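PDB 3PP9: putative streptothricin acetyltransferase from Bacillus anthracis, which probably transfers the acetyl group of acetyl coenzyme A to the antibiotic streptothricin, as a member of the GNAT acetyltransferase family. Local coordinates for residues Y152-V166 / T173-F185. Sequence-based numbering, arbitrary orientation.
Sequences YEKCGFVIGGFDFLV and TSDEVAIYWYLHF. With ACO (acetyl coenzyme *a), chain D.
The carbonyl O of Asp163 takes two donors, Ala178 N at 3.0 Å and a water that also donates to Glu176 O, so the water ties the carbonyls of Asp163 and Glu176 together just beyond the start of strand 178-184. The Asp163 carboxylate binds within its own segment and across the dimer: OD1 accepts from Leu165 N, an Asx turn, and also from Val166 N, which completes an Asx motif, while OD2 bonds Tyr182 OH of the second subunit. Further along the antiparallel ladder, Gly160 and Gly161 both face Tyr180 in a classic beta bulge. Here Gly160 N meets Tyr180 O at 2.8 Å, and Tyr180 N bonds Gly161 O, so both glycines hold the one residue. Trp181 is clasped between Ile159 and helix 146-154. Ile159 CG1 lies over its six-membered ring, 3.5 Å from the centroid, and Tyr152 CB lies over the opposite face, toward its rim. With CG anti to the carbonyl carbon (chi1 -70°), the Phe157 ring turns one face to Leu183, whose CB makes a CH-pi contact 3.7 Å from the ring centroid. Tyr152 also lines the cofactor pocket, its OH 3.4 Å from S1P of acetyl coenzyme A. Helix 146-154 ends in a Schellman motif at Gly156 and leads into strand 158-163, the outermost strand of the GNAT sheet within this chain; strand 178-184 separates it from strand 136-142, and residues 161-163 pair with the second subunit, continuing the sheet across the interface.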
loop_
_atom_site.group_PDB
_atom_site.type_symbol
_atom_site.label_atom_id
_atom_site.label_comp_id
_atom_site.label_asym_id
_atom_site.label_seq_id
_atom_site.Cartn_x
_atom_site.Cartn_y
_atom_site.Cartn_z
ATOM N N TYR A 152 -1.545 16.578 9.531
ATOM C CA TYR A 152 -2.700 15.731 9.174
ATOM C C TYR A 152 -3.675 15.600 10.346
ATOM O O TYR A 152 -4.900 15.611 10.151
ATOM C CB TYR A 152 -2.264 14.362 8.628
ATOM C CG TYR A 152 -1.469 14.479 7.359
ATOM C CD1 TYR A 152 -2.014 15.050 6.226
ATOM C CD2 TYR A 152 -0.193 13.944 7.264
ATOM C CE1 TYR A 152 -1.274 15.166 5.051
ATOM C CE2 TYR A 152 0.531 14.045 6.098
ATOM C CZ TYR A 152 -0.019 14.650 4.997
ATOM O OH TYR A 152 0.719 14.763 3.821
ATOM N N GLU A 153 -3.140 15.478 11.552
ATOM C CA GLU A 153 -3.967 15.358 12.753
ATOM C C GLU A 153 -4.830 16.623 12.931
ATOM O O GLU A 153 -5.996 16.531 13.309
ATOM C CB GLU A 153 -3.063 15.123 13.954
ATOM C CG GLU A 153 -3.783 14.783 15.232
ATOM C CD GLU A 153 -2.815 14.560 16.372
ATOM O OE1 GLU A 153 -2.088 15.503 16.760
ATOM O OE2 GLU A 153 -2.819 13.449 16.926
ATOM N N LYS A 154 -4.251 17.796 12.675
ATOM C CA LYS A 154 -4.971 19.067 12.755
ATOM C C LYS A 154 -6.053 19.171 11.683
ATOM O O LYS A 154 -7.092 19.820 11.898
ATOM C CB LYS A 154 -4.028 20.275 12.663
ATOM C CG LYS A 154 -3.233 20.584 13.904
ATOM C CD LYS A 154 -4.141 21.041 15.034
ATOM C CE LYS A 154 -3.343 21.448 16.254
ATOM N NZ LYS A 154 -4.239 21.848 17.360
ATOM N N CYS A 155 -5.827 18.508 10.549
ATOM C CA CYS A 155 -6.764 18.485 9.435
ATOM C C CYS A 155 -7.876 17.432 9.589
ATOM O O CYS A 155 -8.731 17.304 8.708
ATOM C CB CYS A 155 -6.020 18.304 8.100
ATOM S SG CYS A 155 -5.012 19.713 7.616
ATOM N N GLY A 156 -7.864 16.686 10.685
ATOM C CA GLY A 156 -8.909 15.682 10.946
ATOM C C GLY A 156 -8.618 14.245 10.596
ATOM O O GLY A 156 -9.476 13.367 10.758
ATOM N N PHE A 157 -7.404 13.980 10.123
ATOM C CA PHE A 157 -7.010 12.630 9.774
ATOM C C PHE A 157 -6.695 11.811 11.019
ATOM O O PHE A 157 -6.288 12.353 12.052
ATOM C CB PHE A 157 -5.751 12.639 8.899
ATOM C CG PHE A 157 -5.957 13.173 7.493
ATOM C CD1 PHE A 157 -6.022 14.539 7.227
ATOM C CD2 PHE A 157 -6.018 12.299 6.421
ATOM C CE1 PHE A 157 -6.183 15.011 5.926
ATOM C CE2 PHE A 157 -6.170 12.767 5.128
ATOM C CZ PHE A 157 -6.256 14.122 4.870
ATOM N N VAL A 158 -6.902 10.503 10.911
ATOM C CA VAL A 158 -6.606 9.568 11.988
ATOM C C VAL A 158 -5.737 8.446 11.436
ATOM O O VAL A 158 -5.765 8.152 10.241
ATOM C CB VAL A 158 -7.876 8.986 12.606
ATOM C CG1 VAL A 158 -8.727 10.108 13.194
ATOM C CG2 VAL A 158 -8.644 8.207 11.594
ATOM N N ILE A 159 -4.922 7.852 12.294
ATOM C CA ILE A 159 -4.060 6.752 11.868
ATOM C C ILE A 159 -4.884 5.468 11.760
ATOM O O ILE A 159 -5.551 5.059 12.716
ATOM C CB ILE A 159 -2.931 6.509 12.853
ATOM C CG1 ILE A 159 -2.043 7.751 12.940
ATOM C CG2 ILE A 159 -2.108 5.317 12.385
ATOM C CD1 ILE A 159 -0.929 7.628 13.956
ATOM N N GLY A 160 -4.824 4.846 10.580
ATOM C CA GLY A 160 -5.534 3.604 10.333
ATOM C C GLY A 160 -4.637 2.383 10.245
ATOM O O GLY A 160 -5.112 1.267 10.347
ATOM N N GLY A 161 -3.341 2.594 10.056
ATOM C CA GLY A 161 -2.429 1.473 9.954
ATOM C C GLY A 161 -0.985 1.907 9.930
ATOM O O GLY A 161 -0.692 3.093 9.904
ATOM N N PHE A 162 -0.089 0.930 9.961
ATOM C CA PHE A 162 1.343 1.211 9.944
ATOM C C PHE A 162 2.075 -0.022 9.453
ATOM O O PHE A 162 1.505 -1.120 9.406
ATOM C CB PHE A 162 1.869 1.760 11.289
ATOM C CG PHE A 162 1.533 0.948 12.504
ATOM C CD1 PHE A 162 2.258 -0.182 12.831
ATOM C CD2 PHE A 162 0.574 1.410 13.401
ATOM C CE1 PHE A 162 1.966 -0.891 14.001
ATOM C CE2 PHE A 162 0.279 0.713 14.566
ATOM C CZ PHE A 162 0.971 -0.435 14.860
ATOM N N ASP A 163 3.332 0.151 9.082
ATOM C CA ASP A 163 4.108 -0.964 8.573
ATOM C C ASP A 163 5.584 -0.767 8.930
ATOM O O ASP A 163 6.215 0.213 8.520
ATOM C CB ASP A 163 3.891 -1.094 7.070
ATOM C CG ASP A 163 4.424 -2.376 6.515
ATOM O OD1 ASP A 163 5.595 -2.694 6.801
ATOM O OD2 ASP A 163 3.664 -3.037 5.755
ATOM N N PHE A 164 6.107 -1.732 9.668
ATOM C CA PHE A 164 7.490 -1.730 10.145
ATOM C C PHE A 164 8.522 -2.321 9.199
ATOM O O PHE A 164 9.728 -2.143 9.440
ATOM C CB PHE A 164 7.637 -2.578 11.426
ATOM C CG PHE A 164 6.793 -2.125 12.575
ATOM C CD1 PHE A 164 6.989 -0.883 13.146
ATOM C CD2 PHE A 164 5.888 -2.992 13.163
ATOM C CE1 PHE A 164 6.226 -0.465 14.242
ATOM C CE2 PHE A 164 5.129 -2.589 14.266
ATOM C CZ PHE A 164 5.311 -1.312 14.801
ATOM N N LEU A 165 8.096 -3.010 8.146
ATOM C CA LEU A 165 9.047 -3.659 7.266
ATOM C C LEU A 165 9.093 -3.166 5.837
ATOM O O LEU A 165 10.081 -3.428 5.145
ATOM C CB LEU A 165 8.775 -5.170 7.255
ATOM C CG LEU A 165 8.927 -5.897 8.603
ATOM C CD1 LEU A 165 8.635 -7.393 8.476
ATOM C CD2 LEU A 165 10.315 -5.712 9.177
ATOM N N VAL A 166 8.079 -2.441 5.392
ATOM C CA VAL A 166 8.061 -2.034 3.975
ATOM C C VAL A 166 9.337 -1.253 3.581
ATOM O O VAL A 166 9.951 -1.504 2.528
ATOM C CB VAL A 166 6.764 -1.348 3.586
ATOM C CG1 VAL A 166 6.609 0.029 4.249
ATOM C CG2 VAL A 166 6.658 -1.264 2.036
ATOM N N THR A 173 19.278 -1.045 7.348
ATOM C CA THR A 173 19.919 -0.495 8.541
ATOM C C THR A 173 19.001 0.335 9.414
ATOM O O THR A 173 19.054 0.254 10.645
ATOM C CB THR A 173 21.099 0.391 8.149
ATOM O OG1 THR A 173 20.633 1.461 7.316
ATOM C CG2 THR A 173 22.128 -0.423 7.403
ATOM N N SER A 174 18.189 1.158 8.774
ATOM C CA SER A 174 17.280 2.019 9.494
ATOM C C SER A 174 15.959 1.319 9.847
ATOM O O SER A 174 15.641 0.225 9.367
ATOM C CB SER A 174 17.052 3.307 8.714
ATOM O OG SER A 174 18.266 4.013 8.530
ATOM N N ASP A 175 15.196 1.991 10.694
ATOM C CA ASP A 175 13.964 1.478 11.214
ATOM C C ASP A 175 12.788 2.421 10.962
ATOM O O ASP A 175 11.992 2.656 11.866
ATOM C CB ASP A 175 14.176 1.237 12.720
ATOM C CG ASP A 175 15.233 0.152 13.000
ATOM O OD1 ASP A 175 15.212 -0.900 12.315
ATOM O OD2 ASP A 175 16.042 0.334 13.927
ATOM N N GLU A 176 12.677 2.891 9.719
ATOM C CA GLU A 176 11.623 3.795 9.273
ATOM C C GLU A 176 10.284 3.052 9.298
ATOM O O GLU A 176 10.241 1.888 8.900
ATOM C CB GLU A 176 11.939 4.219 7.836
ATOM C CG GLU A 176 13.335 4.804 7.690
ATOM C CD GLU A 176 13.733 5.121 6.258
ATOM O OE1 GLU A 176 13.002 4.745 5.325
ATOM O OE2 GLU A 176 14.796 5.746 6.073
ATOM N N VAL A 177 9.209 3.708 9.749
ATOM C CA VAL A 177 7.888 3.073 9.809
ATOM C C VAL A 177 6.905 3.868 8.965
ATOM O O VAL A 177 6.856 5.096 9.050
ATOM C CB VAL A 177 7.353 3.035 11.264
ATOM C CG1 VAL A 177 6.001 2.324 11.360
ATOM C CG2 VAL A 177 8.378 2.363 12.223
ATOM N N ALA A 178 6.144 3.175 8.122
ATOM C CA ALA A 178 5.114 3.818 7.307
ATOM C C ALA A 178 3.867 3.966 8.161
ATOM O O ALA A 178 3.491 3.035 8.887
ATOM C CB ALA A 178 4.776 2.940 6.088
ATOM N N ILE A 179 3.232 5.134 8.089
ATOM C CA ILE A 179 2.012 5.419 8.823
ATOM C C ILE A 179 0.944 5.810 7.802
ATOM O O ILE A 179 1.173 6.670 6.950
ATOM C CB ILE A 179 2.176 6.540 9.863
ATOM C CG1 ILE A 179 3.308 6.198 10.837
ATOM C CG2 ILE A 179 0.866 6.749 10.615
ATOM C CD1 ILE A 179 3.542 7.259 11.915
ATOM N N TYR A 180 -0.208 5.167 7.891
ATOM C CA TYR A 180 -1.326 5.429 6.957
ATOM C C TYR A 180 -2.430 6.243 7.656
ATOM O O TYR A 180 -2.962 5.823 8.684
ATOM C CB TYR A 180 -1.805 4.102 6.378
ATOM C CG TYR A 180 -0.638 3.388 5.736
ATOM C CD1 TYR A 180 -0.262 3.657 4.438
ATOM C CD2 TYR A 180 0.112 2.479 6.463
ATOM C CE1 TYR A 180 0.840 3.002 3.865
ATOM C CE2 TYR A 180 1.195 1.829 5.900
ATOM C CZ TYR A 180 1.555 2.100 4.620
ATOM O OH TYR A 180 2.643 1.428 4.102
ATOM N N TRP A 181 -2.736 7.408 7.081
ATOM C CA TRP A 181 -3.690 8.363 7.648
ATOM C C TRP A 181 -4.919 8.440 6.784
ATOM O O TRP A 181 -4.810 8.414 5.562
ATOM C CB TRP A 181 -3.059 9.752 7.735
ATOM C CG TRP A 181 -1.912 9.892 8.696
ATOM C CD1 TRP A 181 -0.597 9.633 8.445
ATOM C CD2 TRP A 181 -1.979 10.386 10.038
ATOM N NE1 TRP A 181 0.159 9.924 9.561
ATOM C CE2 TRP A 181 -0.664 10.392 10.549
ATOM C CE3 TRP A 181 -3.022 10.820 10.859
ATOM C CZ2 TRP A 181 -0.379 10.799 11.854
ATOM C CZ3 TRP A 181 -2.741 11.235 12.135
ATOM C CH2 TRP A 181 -1.418 11.220 12.628
ATOM N N TYR A 182 -6.066 8.582 7.447
ATOM C CA TYR A 182 -7.368 8.597 6.808
ATOM C C TYR A 182 -8.297 9.682 7.301
ATOM O O TYR A 182 -8.363 9.942 8.491
ATOM C CB TYR A 182 -8.073 7.254 7.123
ATOM C CG TYR A 182 -7.337 6.073 6.535
ATOM C CD1 TYR A 182 -7.667 5.568 5.289
ATOM C CD2 TYR A 182 -6.264 5.498 7.202
ATOM C CE1 TYR A 182 -6.944 4.516 4.723
ATOM C CE2 TYR A 182 -5.543 4.449 6.635
ATOM C CZ TYR A 182 -5.914 3.943 5.419
ATOM O OH TYR A 182 -5.155 2.928 4.864
ATOM N N LEU A 183 -9.033 10.278 6.373
ATOM C CA LEU A 183 -10.056 11.279 6.705
ATOM C C LEU A 183 -11.302 10.806 5.984
ATOM O O LEU A 183 -11.361 10.874 4.764
ATOM C CB LEU A 183 -9.699 12.673 6.229
ATOM C CG LEU A 183 -10.702 13.795 6.536
ATOM C CD1 LEU A 183 -10.833 13.991 8.015
ATOM C CD2 LEU A 183 -10.236 15.084 5.902
ATOM N N HIS A 184 -12.286 10.324 6.739
ATOM C CA HIS A 184 -13.549 9.845 6.170
ATOM C C HIS A 184 -14.597 10.941 6.199
ATOM O O HIS A 184 -14.707 11.668 7.175
ATOM C CB HIS A 184 -14.073 8.621 6.937
ATOM C CG HIS A 184 -15.369 8.090 6.409
ATOM N ND1 HIS A 184 -16.571 8.263 7.063
ATOM C CD2 HIS A 184 -15.658 7.426 5.264
ATOM C CE1 HIS A 184 -17.540 7.706 6.356
ATOM N NE2 HIS A 184 -17.012 7.196 5.256
ATOM N N PHE A 185 -15.366 11.067 5.126
ATOM C CA PHE A 185 -16.391 12.090 5.088
ATOM C C PHE A 185 -17.692 11.560 5.689
ATOM O O PHE A 185 -18.078 10.418 5.425
ATOM C CB PHE A 185 -16.636 12.572 3.668
ATOM C CG PHE A 185 -15.381 12.936 2.917
ATOM C CD1 PHE A 185 -14.388 13.703 3.506
ATOM C CD2 PHE A 185 -15.257 12.611 1.584
ATOM C CE1 PHE A 185 -13.265 14.058 2.790
ATOM C CE2 PHE A 185 -14.152 12.981 0.869
ATOM C CZ PHE A 185 -13.168 13.702 1.463
HETATM N N1A ACO D . 4.200 21.033 13.742
HETATM C C2A ACO D . 3.005 21.077 14.360
HETATM N N3A ACO D . 1.881 21.488 13.754
HETATM C C4A ACO D . 1.920 21.884 12.455
HETATM C C5A ACO D . 3.196 21.877 11.735
HETATM C C6A ACO D . 4.379 21.427 12.464
HETATM N N6A ACO D . 5.569 21.405 11.833
HETATM N N7A ACO D . 2.963 22.322 10.495
HETATM C C8A ACO D . 1.642 22.600 10.417
HETATM N N9A ACO D . 1.025 22.330 11.582
HETATM C C1B ACO D . -0.390 22.554 11.918
HETATM C C2B ACO D . -0.589 24.067 12.028
HETATM O O2B ACO D . -0.259 24.634 13.304
HETATM C C3B ACO D . -2.043 24.242 11.681
HETATM O O3B ACO D . -2.822 24.058 12.855
HETATM P P3B ACO D . -4.096 24.971 13.210
HETATM O O7A ACO D . -5.073 24.716 12.081
HETATM O O8A ACO D . -3.523 26.365 13.243
HETATM O O9A ACO D . -4.513 24.404 14.551
HETATM C C4B ACO D . -2.316 23.114 10.706
HETATM O O4B ACO D . -1.305 22.116 10.920
HETATM C C5B ACO D . -2.289 23.610 9.265
HETATM O O5B ACO D . -0.948 23.984 8.943
HETATM P P1A ACO D . -0.621 24.796 7.600
HETATM O O1A ACO D . 0.034 26.110 7.957
HETATM O O2A ACO D . -1.871 24.795 6.770
HETATM O O3A ACO D . 0.475 23.797 6.952
HETATM P P2A ACO D . 1.615 24.178 5.902
HETATM O O4A ACO D . 2.837 24.442 6.733
HETATM O O5A ACO D . 1.171 25.211 4.904
HETATM O O6A ACO D . 1.788 22.809 5.061
HETATM C CBP ACO D . 2.997 20.737 4.900
HETATM C CCP ACO D . 1.996 21.560 5.701
HETATM C CDP ACO D . 3.102 19.353 5.524
HETATM C CEP ACO D . 2.519 20.626 3.454
HETATM C CAP ACO D . 4.368 21.424 4.915
HETATM O OAP ACO D . 4.934 21.332 6.251
HETATM C C9P ACO D . 5.370 20.815 3.976
HETATM O O9P ACO D . 5.362 21.070 2.797
HETATM N N8P ACO D . 6.294 19.982 4.471
HETATM C C7P ACO D . 7.352 19.382 3.653
HETATM C C6P ACO D . 6.848 18.371 2.658
HETATM C C5P ACO D . 6.105 17.291 3.391
HETATM O O5P ACO D . 6.516 16.834 4.441
HETATM N N4P ACO D . 4.987 16.866 2.844
HETATM C C3P ACO D . 4.153 15.823 3.412
HETATM C C2P ACO D . 4.795 14.491 3.027
HETATM S S1P ACO D . 3.645 13.137 3.149
HETATM C C ACO D . 2.737 13.300 1.733
HETATM O O ACO D . 2.954 14.213 0.964
HETATM C CH3 ACO D . 1.657 12.313 1.456
HETATM O O HOH W 1 8.767 0.216 7.211
#